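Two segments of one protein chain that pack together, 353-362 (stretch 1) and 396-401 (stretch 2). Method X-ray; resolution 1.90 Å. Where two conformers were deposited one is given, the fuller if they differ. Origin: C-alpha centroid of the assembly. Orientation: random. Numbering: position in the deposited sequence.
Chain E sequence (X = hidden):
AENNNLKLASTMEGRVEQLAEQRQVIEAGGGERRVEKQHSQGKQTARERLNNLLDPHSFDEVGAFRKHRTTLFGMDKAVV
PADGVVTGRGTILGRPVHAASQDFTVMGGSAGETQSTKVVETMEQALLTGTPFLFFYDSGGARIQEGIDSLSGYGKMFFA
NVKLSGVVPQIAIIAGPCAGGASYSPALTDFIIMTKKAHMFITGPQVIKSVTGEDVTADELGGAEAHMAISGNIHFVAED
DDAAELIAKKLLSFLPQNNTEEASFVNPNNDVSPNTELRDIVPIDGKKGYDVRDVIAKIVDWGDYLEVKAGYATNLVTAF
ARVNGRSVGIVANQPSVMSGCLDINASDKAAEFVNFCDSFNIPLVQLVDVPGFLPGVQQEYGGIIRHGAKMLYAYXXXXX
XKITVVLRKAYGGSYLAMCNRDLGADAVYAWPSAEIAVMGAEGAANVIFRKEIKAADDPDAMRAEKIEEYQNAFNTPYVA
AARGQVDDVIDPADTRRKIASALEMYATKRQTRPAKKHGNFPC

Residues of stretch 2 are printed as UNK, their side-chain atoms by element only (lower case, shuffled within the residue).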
# COMPACT_ATOMS: atom_id res chain seq x y z
N PHE E 353 -19.60 -20.90 -10.43
CA PHE E 353 -20.52 -19.76 -10.40
C PHE E 353 -20.20 -18.86 -9.21
O PHE E 353 -20.13 -17.64 -9.35
CB PHE E 353 -21.97 -20.26 -10.32
CG PHE E 353 -23.00 -19.17 -10.49
CD1 PHE E 353 -23.17 -18.53 -11.72
CD2 PHE E 353 -23.85 -18.82 -9.43
CE1 PHE E 353 -24.17 -17.55 -11.89
CE2 PHE E 353 -24.85 -17.84 -9.60
CZ PHE E 353 -25.01 -17.22 -10.83
N VAL E 354 -20.02 -19.47 -8.04
CA VAL E 354 -19.70 -18.72 -6.83
C VAL E 354 -18.38 -17.94 -7.00
O VAL E 354 -18.32 -16.76 -6.68
CB VAL E 354 -19.59 -19.66 -5.60
CG1 VAL E 354 -18.93 -18.93 -4.42
CG2 VAL E 354 -20.99 -20.16 -5.20
N ASN E 355 -17.33 -18.58 -7.51
CA ASN E 355 -16.06 -17.87 -7.70
C ASN E 355 -16.21 -16.72 -8.68
O ASN E 355 -15.64 -15.64 -8.47
CB ASN E 355 -14.95 -18.80 -8.20
CG ASN E 355 -14.52 -19.81 -7.16
OD1 ASN E 355 -14.51 -19.51 -5.96
ND2 ASN E 355 -14.14 -21.01 -7.60
N PHE E 356 -16.97 -16.93 -9.75
CA PHE E 356 -17.15 -15.86 -10.72
C PHE E 356 -17.87 -14.65 -10.10
O PHE E 356 -17.42 -13.51 -10.24
CB PHE E 356 -17.97 -16.32 -11.93
CG PHE E 356 -18.23 -15.22 -12.91
CD1 PHE E 356 -17.24 -14.82 -13.81
CD2 PHE E 356 -19.42 -14.49 -12.84
CE1 PHE E 356 -17.43 -13.70 -14.62
CE2 PHE E 356 -19.61 -13.37 -13.63
CZ PHE E 356 -18.61 -12.97 -14.52
N CYS E 357 -19.00 -14.90 -9.45
CA CYS E 357 -19.77 -13.83 -8.83
C CYS E 357 -18.90 -13.08 -7.84
O CYS E 357 -18.91 -11.85 -7.82
CB CYS E 357 -21.02 -14.38 -8.13
SG CYS E 357 -22.32 -14.92 -9.29
N ASP E 358 -18.12 -13.82 -7.05
CA ASP E 358 -17.25 -13.17 -6.09
C ASP E 358 -16.24 -12.26 -6.80
O ASP E 358 -16.02 -11.13 -6.38
CB ASP E 358 -16.49 -14.20 -5.24
CG ASP E 358 -15.66 -13.54 -4.14
OD1 ASP E 358 -14.46 -13.85 -4.04
OD2 ASP E 358 -16.22 -12.71 -3.39
N SER E 359 -15.63 -12.76 -7.88
CA SER E 359 -14.66 -11.96 -8.62
C SER E 359 -15.21 -10.64 -9.11
O SER E 359 -14.50 -9.63 -9.09
CB SER E 359 -14.13 -12.71 -9.84
OG SER E 359 -13.18 -13.68 -9.45
N PHE E 360 -16.46 -10.64 -9.54
CA PHE E 360 -17.04 -9.42 -10.07
C PHE E 360 -18.09 -8.71 -9.22
O PHE E 360 -18.98 -8.03 -9.74
CB PHE E 360 -17.55 -9.67 -11.49
CG PHE E 360 -16.45 -9.91 -12.46
CD1 PHE E 360 -16.10 -11.21 -12.82
CD2 PHE E 360 -15.68 -8.85 -12.94
CE1 PHE E 360 -15.00 -11.45 -13.64
CE2 PHE E 360 -14.58 -9.09 -13.77
CZ PHE E 360 -14.24 -10.39 -14.12
N ASN E 361 -17.95 -8.89 -7.91
CA ASN E 361 -18.79 -8.20 -6.94
C ASN E 361 -20.30 -8.39 -7.01
O ASN E 361 -21.06 -7.46 -6.71
CB ASN E 361 -18.45 -6.72 -6.99
CG ASN E 361 -16.95 -6.48 -7.09
OD1 ASN E 361 -16.19 -6.94 -6.24
ND2 ASN E 361 -16.51 -5.78 -8.14
N ILE E 362 -20.73 -9.59 -7.40
CA ILE E 362 -22.15 -9.93 -7.52
C ILE E 362 -22.57 -10.72 -6.27
O ILE E 362 -22.06 -11.83 -6.04
CB ILE E 362 -22.37 -10.80 -8.78
CG1 ILE E 362 -21.95 -10.01 -10.02
CG2 ILE E 362 -23.83 -11.28 -8.87
CD1 ILE E 362 -22.06 -10.78 -11.31
N UNK E 396 -16.36 -20.01 1.34
CA UNK E 396 -15.51 -19.52 2.43
C UNK E 396 -14.55 -18.40 1.99
O UNK E 396 -14.19 -17.54 2.77
o UNK E 396 -15.52 -21.69 3.56
c UNK E 396 -14.68 -20.65 3.06
N UNK E 397 -14.13 -18.43 0.73
CA UNK E 397 -13.23 -17.41 0.21
C UNK E 397 -14.00 -16.17 -0.25
O UNK E 397 -13.47 -15.06 -0.24
c UNK E 397 -10.25 -16.73 -0.64
o UNK E 397 -10.12 -17.42 0.39
o UNK E 397 -9.45 -15.83 -0.95
c UNK E 397 -11.43 -17.00 -1.57
c UNK E 397 -12.44 -17.97 -0.98
N UNK E 398 -15.25 -16.36 -0.66
CA UNK E 398 -16.03 -15.24 -1.16
C UNK E 398 -16.23 -14.13 -0.14
O UNK E 398 -16.47 -14.39 1.04
c UNK E 398 -17.39 -15.75 -1.68
N UNK E 399 -16.14 -12.88 -0.61
CA UNK E 399 -16.32 -11.72 0.25
C UNK E 399 -17.52 -10.85 -0.15
O UNK E 399 -17.84 -9.86 0.52
o UNK E 399 -14.68 -10.45 -1.03
c UNK E 399 -13.87 -11.63 0.93
c UNK E 399 -15.04 -10.85 0.30
N UNK E 400 -18.20 -11.21 -1.24
CA UNK E 400 -19.38 -10.45 -1.64
C UNK E 400 -20.47 -10.79 -0.62
O UNK E 400 -20.32 -11.72 0.18
c UNK E 400 -20.13 -12.41 -3.08
c UNK E 400 -18.98 -10.45 -4.16
c UNK E 400 -19.93 -10.89 -3.04
N UNK E 401 -21.56 -10.01 -0.61
CA UNK E 401 -22.65 -10.29 0.34
C UNK E 401 -23.14 -11.71 0.04
O UNK E 401 -23.27 -12.09 -1.12
c UNK E 401 -21.76 -8.71 -1.28
c UNK E 401 -23.70 -9.24 -0.02
c UNK E 401 -22.86 -8.06 -0.44
O HOH W 1 -12.82 -13.18 -2.13

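Position 396 carries one carbon followed by one oxygen, a short unbranched hydroxyl side chain, and it touches nothing on stretch 1. One carbon ending in a single oxygen is serine, S396. It lies in the last part of a helix, where a compact hydroxyl suits a buried site because its hydrogen bond is found elsewhere in the structure.

Position 397 has three carbons in a row, the third bearing two oxygens: a carboxylate on a two-carbon arm, hence glutamate, E397. The arm does not reach stretch 1; its long reach suits a carboxylate that bonds elsewhere in the structure, and the contribution here comes from the backbone. A water donates to E397 O (2.7 Å from the water oxygen) and to D358 OD1 (2.6 Å from the same oxygen), bridging two acceptors that stand 4.1 Å apart and could not bond to each other directly.

At position 398 a single carbon is all there is. It lies 3.7 Å from D358 OD2 and 4.5 Å from V354 CG1, as measured from CB. One carbon means alanine, A398, the first residue to leave helical geometry here. Its CA is 5.5 Å from the CA of D358, the nearest such approach of the two backbones. A398 CA also comes to 3.4 Å from D358 OD2, and the small methyl adds a light contact with V354 CG1.

Position 399 shows a first carbon that branches to one oxygen and one carbon. The backbone N lies 2.8 Å from D358 OD2. The mixed branch is that of threonine, T399. Its OG1 donates a weak hydrogen bond to the bridging water, at 3.5 Å from the water oxygen, so the hydroxyl joins the polar cluster around the aspartate.

Position 400 has a carbon carrying two more carbons, with no polar atom; its CA-to-CB bond points toward stretch 1, and the fork meets the backbone of N361 and I362. This is valine, V400. V400 CG1 packs 3.6 Å from N361 CA and V400 CG2 3.6 Å from I362 O, so the compact fork fits against the backbone where the helix of stretch 1 gives way to a turn.

Position 401 holds three carbons that close a ring onto the backbone N, which identifies proline, P401. The ring makes no contact with stretch 1, and its nitrogen has no hydrogen to donate, which suits a place just past the two donors, T399 N and V400 N.

The contact centers on D358. Its OD2 accepts from T399 N at 2.8 Å and from V400 N at 3.3 Å, holding two successive amides just beyond a helix end, while OD1 takes the water. Beside this polar anchor, V400 packs its methyls on the backbone of C357, N361 and I362, and V354 and A398 make the apolar side-chain pair.

Stretch 2 (396-401) SEATVP
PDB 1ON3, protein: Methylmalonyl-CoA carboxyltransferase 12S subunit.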